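Local coordinates for cation-transporting ATPase, E1-E2 family protein (Streptococcus pneumoniae, PDB 4F2F) that binds copper(I) through its cupredoxin-like metal-binding domain and, as a P-type ATPase, probably exports the ion from the cell, at residues N12-I17 and G35-I40; I54-E59 and H83-G88. All coordinates share one frame; numbering follows the deposited sequence.

In the fold
Followed from the N terminus, the chain reaches contact 1 first: residues 12-17 open strand 14-21, and after strands 25-26 and 29-33 the chain returns at 35-40 to lay strand 38-44 parallel to it. That loop is closed before contact 2 begins, so the two contacts stand in series and neither encloses nor crosses the other. Strand 53-56, the next strand after 38-44, then pairs antiparallel with 81-87, closing a second loop that contains strands 61-64 and 70-75. The centres of the contacts lie about 17 Å apart, yet they meet in the hydrophobic interior, where Ile40 of contact 1 packs against the ring of Phe56 of contact 2. The far end of contact 2 reaches the copper site.

Contact 1. Residues N12-I17 and G35-I40; sequences NGIQKI and GIPAEI
Parallel strand pairing within the cupredoxin fold joins Gln15, Lys16 and Ile17 to Ala38, Glu39 and Ile40, residues 14-17 running at 14° to residues 38-40. The backbone bonds follow the parallel pattern, in which one residue grips two in residues 35-40: Gln15 N donates to Pro37 O (3.0 Å), and Gln15 O accepts from Glu39 N (2.9 Å). Proline, with no N-H to give, suits position 37, which in this ladder gives only its carbonyl to strand 14-21. A longer bond of 3.2 Å from Ile17 N to Glu39 O continues the ladder.

Gln15 adds a side-chain bond. Its CG sits between the backbone N and carbonyl carbon (chi1 54°), packing on the CB of Ala38, and the extended chain carries NE2 to 2.7 Å from Ile36 O, tilted 33° from that carbonyl's plane. Because OE1 accepts from Gln33 N, both ends of the buried amide have partners, which fixes its rotation and ties strand 29-33 to the turn before strand 38-44. On this same inner face of the cupredoxin sheet, the CG2 atoms of Ile17 and Ile40 touch at 3.9 Å, their branched side chains side by side. On the other face Lys16 and Glu39, pointing the same way, share the surface with Ile14, and Lys16 NZ forms a long salt bridge of 3.8 Å with Glu39 OE1. The Ile14 and Pro37 side chains cross at about a right angle, Ile14 CD1 touching Pro37 CB at 3.9 Å.

Contact 2. Residues I54-E59 and H83-G88; sequences ILFEEE and HEFSCG. With CU1 (copper (I) ion), chain B.
Leu55 and Ser86 form an antiparallel hydrogen-bonded pair, Leu55 N to Ser86 O at 2.8 Å and Ser86 N to Leu55 O at 3.0 Å, between strands whose directions differ by 160°. Beyond Phe56 the chain turns into a 3-10 segment, and two waters bridge the gap, both donating to Glu84 O, one accepting from Glu57 N and the other from Glu58 N. In the core, Phe85 CB stands 3.5 Å over the centre of the Phe56 ring, a CH-pi contact; the rings lie nearly parallel but displaced past each other, with little overlap.

This strand pair belongs to the cupredoxin scaffold and leads to its copper site, where Cys87 SG binds copper(I) at 2.1 Å and Cys50 also binds the ion. A soft thiolate suits this metal. One residue earlier, Ser86 OG, between its backbone N and carbonyl carbon (chi1 71°), donates to Cys87 O at 2.8 Å. At the other end, His83 ND1 donates to Glu58 OE1 (2.7 Å) on its syn side, 30° out of the carboxylate plane, while Glu58 OE2 takes a weak bond from Glu84 N. With NE2 hydrogen-bonded to Glu79 O, the imidazole is held at both nitrogens, consistent with a protonated ring.

Contact 1. Residues N12-I17 and G35-I40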
ATOM      1  N   ASN A  12      10.964 -15.289   4.179  1.00 43.94           N
ATOM      2  CA  ASN A  12      12.066 -14.758   4.977  1.00 44.92           C
ATOM      3  C   ASN A  12      11.573 -13.892   6.132  1.00 41.09           C
ATOM      4  O   ASN A  12      12.244 -12.942   6.532  1.00 44.07           O
ATOM      5  CB  ASN A  12      13.017 -13.935   4.107  1.00 42.84           C
ATOM      6  CG  ASN A  12      13.360 -14.625   2.806  1.00 49.63           C
ATOM      7  OD1 ASN A  12      13.515 -15.845   2.759  1.00 54.70           O
ATOM      8  ND2 ASN A  12      13.483 -13.845   1.738  1.00 49.14           N
ATOM      9  N   GLY A  13      10.398 -14.217   6.658  1.00 38.38           N
ATOM     10  CA  GLY A  13       9.817 -13.454   7.749  1.00 42.80           C
ATOM     11  C   GLY A  13       9.468 -12.025   7.369  1.00 35.89           C
ATOM     12  O   GLY A  13       9.298 -11.165   8.235  1.00 40.70           O
ATOM     13  N   ILE A  14       9.374 -11.771   6.067  1.00 36.26           N
ATOM     14  CA  ILE A  14       8.904 -10.492   5.556  1.00 36.11           C
ATOM     15  C   ILE A  14       7.698 -10.758   4.674  1.00 37.30           C
ATOM     16  O   ILE A  14       7.677 -11.736   3.930  1.00 39.31           O
ATOM     17  CB  ILE A  14       9.969  -9.798   4.691  1.00 34.48           C
ATOM     18  CG1 ILE A  14      11.329  -9.799   5.394  1.00 40.93           C
ATOM     19  CG2 ILE A  14       9.523  -8.380   4.327  1.00 35.04           C
ATOM     20  CD1 ILE A  14      11.494  -8.698   6.413  1.00 40.96           C
ATOM     21  N   GLN A  15       6.691  -9.899   4.752  1.00 25.54           N
ATOM     22  CA  GLN A  15       5.573 -10.002   3.825  1.00 24.21           C
ATOM     23  C   GLN A  15       5.690  -8.913   2.761  1.00 22.28           C
ATOM     24  O   GLN A  15       5.807  -7.730   3.081  1.00 22.63           O
ATOM     25  CB  GLN A  15       4.231  -9.939   4.560  1.00 23.37           C
ATOM     26  CG  GLN A  15       4.040  -8.727   5.454  1.00 23.96           C
ATOM     27  CD  GLN A  15       2.783  -8.831   6.296  1.00 22.01           C
ATOM     28  OE1 GLN A  15       1.812  -9.482   5.906  1.00 22.68           O
ATOM     29  NE2 GLN A  15       2.799  -8.196   7.459  1.00 25.13           N
ATOM     30  N   LYS A  16       5.690  -9.318   1.497  1.00 21.72           N
ATOM     31  CA  LYS A  16       5.874  -8.365   0.409  1.00 19.67           C
ATOM     32  C   LYS A  16       4.701  -8.367  -0.555  1.00 23.30           C
ATOM     33  O   LYS A  16       4.045  -9.389  -0.755  1.00 23.59           O
ATOM     34  CB  LYS A  16       7.169  -8.654  -0.357  1.00 23.70           C
ATOM     35  CG  LYS A  16       8.410  -8.707   0.514  1.00 24.56           C
ATOM     36  CD  LYS A  16       9.674  -8.780  -0.326  1.00 31.60           C
ATOM     37  CE  LYS A  16      10.904  -8.943   0.553  1.00 37.13           C
ATOM     38  NZ  LYS A  16      12.100  -8.281  -0.039  1.00 45.28           N
ATOM     39  N   ILE A  17       4.446  -7.210  -1.153  1.00 19.69           N
ATOM     40  CA  ILE A  17       3.406  -7.084  -2.160  1.00 20.81           C
ATOM     41  C   ILE A  17       3.674  -5.858  -3.025  1.00 18.70           C
ATOM     42  O   ILE A  17       4.228  -4.863  -2.556  1.00 18.51           O
ATOM     43  CB  ILE A  17       2.007  -6.998  -1.514  1.00 20.51           C
ATOM     44  CG1 ILE A  17       0.915  -7.043  -2.584  1.00 23.99           C
ATOM     45  CG2 ILE A  17       1.892  -5.751  -0.656  1.00 23.00           C
ATOM     46  CD1 ILE A  17      -0.466  -7.323  -2.030  1.00 28.28           C
ATOM     47  N   GLY A  35       2.293  -8.077  13.106  1.00 25.37           N
ATOM     48  CA  GLY A  35       3.575  -8.396  13.712  1.00 24.67           C
ATOM     49  C   GLY A  35       4.680  -8.814  12.756  1.00 24.79           C
ATOM     50  O   GLY A  35       5.815  -9.038  13.178  1.00 26.24           O
ATOM     51  N   ILE A  36       4.358  -8.929  11.471  1.00 27.27           N
ATOM     52  CA  ILE A  36       5.361  -9.292  10.473  1.00 25.58           C
ATOM     53  C   ILE A  36       5.745  -8.069   9.644  1.00 23.32           C
ATOM     54  O   ILE A  36       4.878  -7.421   9.057  1.00 24.92           O
ATOM     55  CB  ILE A  36       4.863 -10.414   9.543  1.00 25.68           C
ATOM     56  CG1 ILE A  36       4.344 -11.601  10.359  1.00 34.10           C
ATOM     57  CG2 ILE A  36       5.968 -10.849   8.592  1.00 29.28           C
ATOM     58  CD1 ILE A  36       5.379 -12.214  11.279  1.00 32.99           C
ATOM     59  N   PRO A  37       7.048  -7.740   9.606  1.00 24.40           N
ATOM     60  CA  PRO A  37       7.509  -6.584   8.829  1.00 25.27           C
ATOM     61  C   PRO A  37       6.959  -6.618   7.408  1.00 24.00           C
ATOM     62  O   PRO A  37       7.049  -7.643   6.734  1.00 25.88           O
ATOM     63  CB  PRO A  37       9.028  -6.763   8.813  1.00 28.13           C
ATOM     64  CG  PRO A  37       9.321  -7.480  10.089  1.00 27.91           C
ATOM     65  CD  PRO A  37       8.161  -8.419  10.295  1.00 27.76           C
ATOM     66  N   ALA A  38       6.383  -5.506   6.965  1.00 23.65           N
ATOM     67  CA  ALA A  38       5.778  -5.443   5.642  1.00 22.00           C
ATOM     68  C   ALA A  38       6.563  -4.524   4.716  1.00 18.91           C
ATOM     69  O   ALA A  38       7.015  -3.457   5.123  1.00 20.69           O
ATOM     70  CB  ALA A  38       4.329  -4.997   5.737  1.00 23.03           C
ATOM     71  N   GLU A  39       6.730  -4.960   3.472  1.00 18.48           N
ATOM     72  CA  GLU A  39       7.296  -4.115   2.432  1.00 20.30           C
ATOM     73  C   GLU A  39       6.320  -4.032   1.268  1.00 15.88           C
ATOM     74  O   GLU A  39       6.093  -5.011   0.556  1.00 16.88           O
ATOM     75  CB  GLU A  39       8.668  -4.628   1.981  1.00 21.98           C
ATOM     76  CG  GLU A  39       9.763  -4.445   3.024  1.00 26.08           C
ATOM     77  CD  GLU A  39      11.165  -4.637   2.467  1.00 26.83           C
ATOM     78  OE1 GLU A  39      11.309  -4.780   1.234  1.00 29.03           O
ATOM     79  OE2 GLU A  39      12.125  -4.642   3.268  1.00 29.13           O
ATOM     80  N   ILE A  40       5.730  -2.855   1.100  1.00 17.82           N
ATOM     81  CA  ILE A  40       4.745  -2.632   0.059  1.00 17.44           C
ATOM     82  C   ILE A  40       5.362  -1.766  -1.025  1.00 16.13           C
ATOM     83  O   ILE A  40       5.612  -0.580  -0.819  1.00 18.48           O
ATOM     84  CB  ILE A  40       3.492  -1.944   0.620  1.00 18.58           C
ATOM     85  CG1 ILE A  40       2.989  -2.693   1.854  1.00 17.73           C
ATOM     86  CG2 ILE A  40       2.408  -1.866  -0.439  1.00 18.70           C
ATOM     87  CD1 ILE A  40       1.865  -1.985   2.579  1.00 19.69           C
TER

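Contact 2. Residues I54-E59 and H83-G88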
ATOM      1  N   ILE A  54       2.530   8.988  -1.665  1.00 13.88           N
ATOM      2  CA  ILE A  54       1.886   7.825  -1.071  1.00 13.50           C
ATOM      3  C   ILE A  54       1.645   8.108   0.404  1.00 15.26           C
ATOM      4  O   ILE A  54       2.573   8.468   1.134  1.00 14.91           O
ATOM      5  CB  ILE A  54       2.779   6.575  -1.190  1.00 15.39           C
ATOM      6  CG1 ILE A  54       3.175   6.337  -2.648  1.00 16.34           C
ATOM      7  CG2 ILE A  54       2.080   5.353  -0.602  1.00 18.62           C
ATOM      8  CD1 ILE A  54       4.350   5.395  -2.813  1.00 18.60           C
ATOM      9  N   LEU A  55       0.403   7.946   0.847  1.00 13.65           N
ATOM     10  CA  LEU A  55       0.033   8.289   2.215  1.00 15.21           C
ATOM     11  C   LEU A  55      -0.490   7.092   2.999  1.00 15.52           C
ATOM     12  O   LEU A  55      -1.480   6.469   2.614  1.00 14.59           O
ATOM     13  CB  LEU A  55      -1.016   9.411   2.218  1.00 15.16           C
ATOM     14  CG  LEU A  55      -1.598   9.826   3.573  1.00 16.20           C
ATOM     15  CD1 LEU A  55      -0.523  10.398   4.483  1.00 17.67           C
ATOM     16  CD2 LEU A  55      -2.731  10.828   3.389  1.00 18.11           C
ATOM     17  N   PHE A  56       0.196   6.775   4.092  1.00 16.99           N
ATOM     18  CA  PHE A  56      -0.299   5.833   5.090  1.00 15.90           C
ATOM     19  C   PHE A  56      -0.434   6.600   6.404  1.00 19.23           C
ATOM     20  O   PHE A  56       0.458   6.562   7.250  1.00 18.63           O
ATOM     21  CB  PHE A  56       0.674   4.660   5.263  1.00 17.06           C
ATOM     22  CG  PHE A  56       0.582   3.611   4.180  1.00 17.07           C
ATOM     23  CD1 PHE A  56       0.098   2.345   4.469  1.00 16.63           C
ATOM     24  CD2 PHE A  56       0.994   3.880   2.883  1.00 15.69           C
ATOM     25  CE1 PHE A  56       0.014   1.370   3.488  1.00 16.66           C
ATOM     26  CE2 PHE A  56       0.914   2.909   1.894  1.00 18.37           C
ATOM     27  CZ  PHE A  56       0.425   1.652   2.198  1.00 16.60           C
ATOM     28  N   GLU A  57      -1.551   7.305   6.556  1.00 17.61           N
ATOM     29  CA  GLU A  57      -1.726   8.268   7.640  1.00 18.41           C
ATOM     30  C   GLU A  57      -1.526   7.654   9.024  1.00 19.99           C
ATOM     31  O   GLU A  57      -0.923   8.270   9.902  1.00 21.75           O
ATOM     32  CB  GLU A  57      -3.114   8.913   7.556  1.00 18.77           C
ATOM     33  CG  GLU A  57      -3.315  10.112   8.471  1.00 23.64           C
ATOM     34  CD  GLU A  57      -2.958  11.425   7.801  1.00 29.50           C
ATOM     35  OE1 GLU A  57      -3.664  11.820   6.848  1.00 29.72           O
ATOM     36  OE2 GLU A  57      -1.966  12.058   8.220  1.00 40.21           O
ATOM     37  N   GLU A  58      -2.029   6.441   9.214  1.00 20.58           N
ATOM     38  CA  GLU A  58      -2.004   5.815  10.530  1.00 21.90           C
ATOM     39  C   GLU A  58      -0.616   5.309  10.908  1.00 23.50           C
ATOM     40  O   GLU A  58      -0.371   4.960  12.061  1.00 29.01           O
ATOM     41  CB  GLU A  58      -3.024   4.683  10.586  1.00 28.68           C
ATOM     42  CG  GLU A  58      -4.379   5.096  10.053  1.00 29.75           C
ATOM     43  CD  GLU A  58      -5.356   3.950   9.997  1.00 37.18           C
ATOM     44  OE1 GLU A  58      -5.398   3.159  10.962  1.00 34.52           O
ATOM     45  OE2 GLU A  58      -6.081   3.840   8.987  1.00 38.78           O
ATOM     46  N   GLU A  59       0.286   5.273   9.934  1.00 19.29           N
ATOM     47  CA  GLU A  59       1.670   4.891  10.182  1.00 20.33           C
ATOM     48  C   GLU A  59       2.581   6.114  10.146  1.00 19.60           C
ATOM     49  O   GLU A  59       3.789   6.000  10.333  1.00 23.53           O
ATOM     50  CB  GLU A  59       2.128   3.848   9.159  1.00 20.52           C
ATOM     51  CG  GLU A  59       1.393   2.525   9.261  1.00 23.69           C
ATOM     52  CD  GLU A  59       1.669   1.806  10.569  1.00 24.16           C
ATOM     53  OE1 GLU A  59       2.756   2.011  11.146  1.00 31.16           O
ATOM     54  OE2 GLU A  59       0.796   1.036  11.023  1.00 32.30           O
ATOM     55  N   HIS A  83      -7.444  -0.533   7.418  1.00 18.78           N
ATOM     56  CA  HIS A  83      -6.820   0.783   7.471  1.00 20.51           C
ATOM     57  C   HIS A  83      -6.704   1.345   6.062  1.00 20.07           C
ATOM     58  O   HIS A  83      -6.544   0.594   5.101  1.00 20.68           O
ATOM     59  CB  HIS A  83      -5.430   0.688   8.100  1.00 19.09           C
ATOM     60  CG  HIS A  83      -5.406  -0.054   9.399  1.00 22.46           C
ATOM     61  ND1 HIS A  83      -5.848   0.500  10.579  1.00 22.45           N
ATOM     62  CD2 HIS A  83      -4.994  -1.306   9.702  1.00 21.98           C
ATOM     63  CE1 HIS A  83      -5.714  -0.380  11.555  1.00 22.84           C
ATOM     64  NE2 HIS A  83      -5.196  -1.485  11.049  1.00 20.95           N
ATOM     65  N   GLU A  84      -6.779   2.665   5.936  1.00 18.54           N
ATOM     66  CA  GLU A  84      -6.733   3.291   4.622  1.00 17.92           C
ATOM     67  C   GLU A  84      -5.326   3.726   4.229  1.00 16.82           C
ATOM     68  O   GLU A  84      -4.546   4.187   5.065  1.00 17.92           O
ATOM     69  CB  GLU A  84      -7.682   4.495   4.571  1.00 16.46           C
ATOM     70  CG  GLU A  84      -7.577   5.336   3.299  1.00 17.60           C
ATOM     71  CD  GLU A  84      -8.533   6.517   3.301  1.00 20.89           C
ATOM     72  OE1 GLU A  84      -8.067   7.665   3.133  1.00 20.66           O
ATOM     73  OE2 GLU A  84      -9.751   6.299   3.464  1.00 23.06           O
ATOM     74  N   PHE A  85      -5.006   3.545   2.952  1.00 17.64           N
ATOM     75  CA  PHE A  85      -3.875   4.224   2.336  1.00 14.63           C
ATOM     76  C   PHE A  85      -4.416   4.960   1.116  1.00 17.30           C
ATOM     77  O   PHE A  85      -5.492   4.638   0.619  1.00 15.66           O
ATOM     78  CB  PHE A  85      -2.736   3.252   1.978  1.00 15.99           C
ATOM     79  CG  PHE A  85      -3.007   2.379   0.776  1.00 16.54           C
ATOM     80  CD1 PHE A  85      -2.830   2.865  -0.511  1.00 16.97           C
ATOM     81  CD2 PHE A  85      -3.386   1.055   0.935  1.00 16.36           C
ATOM     82  CE1 PHE A  85      -3.058   2.060  -1.614  1.00 16.71           C
ATOM     83  CE2 PHE A  85      -3.617   0.244  -0.165  1.00 17.84           C
ATOM     84  CZ  PHE A  85      -3.451   0.748  -1.441  1.00 17.31           C
ATOM     85  N   SER A  86      -3.696   5.971   0.652  1.00 14.37           N
ATOM     86  CA  SER A  86      -4.172   6.758  -0.469  1.00 16.62           C
ATOM     87  C   SER A  86      -3.013   7.500  -1.102  1.00 14.19           C
ATOM     88  O   SER A  86      -1.879   7.404  -0.632  1.00 16.07           O
ATOM     89  CB  SER A  86      -5.233   7.759  -0.007  1.00 15.79           C
ATOM     90  OG  SER A  86      -4.662   8.792   0.777  1.00 15.98           O
ATOM     91  N   CYS A  87      -3.293   8.227  -2.178  1.00 14.68           N
ATOM     92  CA  CYS A  87      -2.328   9.185  -2.693  1.00 14.32           C
ATOM     93  C   CYS A  87      -2.254  10.359  -1.727  1.00 13.98           C
ATOM     94  O   CYS A  87      -3.029  10.438  -0.772  1.00 16.86           O
ATOM     95  CB  CYS A  87      -2.733   9.670  -4.082  1.00 15.12           C
ATOM     96  SG  CYS A  87      -4.237  10.665  -4.093  1.00 14.63           S
ATOM     97  N   GLY A  88      -1.320  11.269  -1.976  1.00 14.86           N
ATOM     98  CA  GLY A  88      -1.155  12.431  -1.122  1.00 16.59           C
ATOM     99  C   GLY A  88      -2.327  13.393  -1.163  1.00 16.96           C
ATOM    100  O   GLY A  88      -2.447  14.260  -0.301  1.00 19.67           O
TER
HETATM  101 CU   CU1 B 101      -4.258  11.462  -6.087  1.00 17.67          CU
HETATM  102  O   HOH W   1      -3.913   6.901   4.941  1.00 22.30           O
HETATM  103  O   HOH W   2      -2.560   4.250   7.169  1.00 23.34           O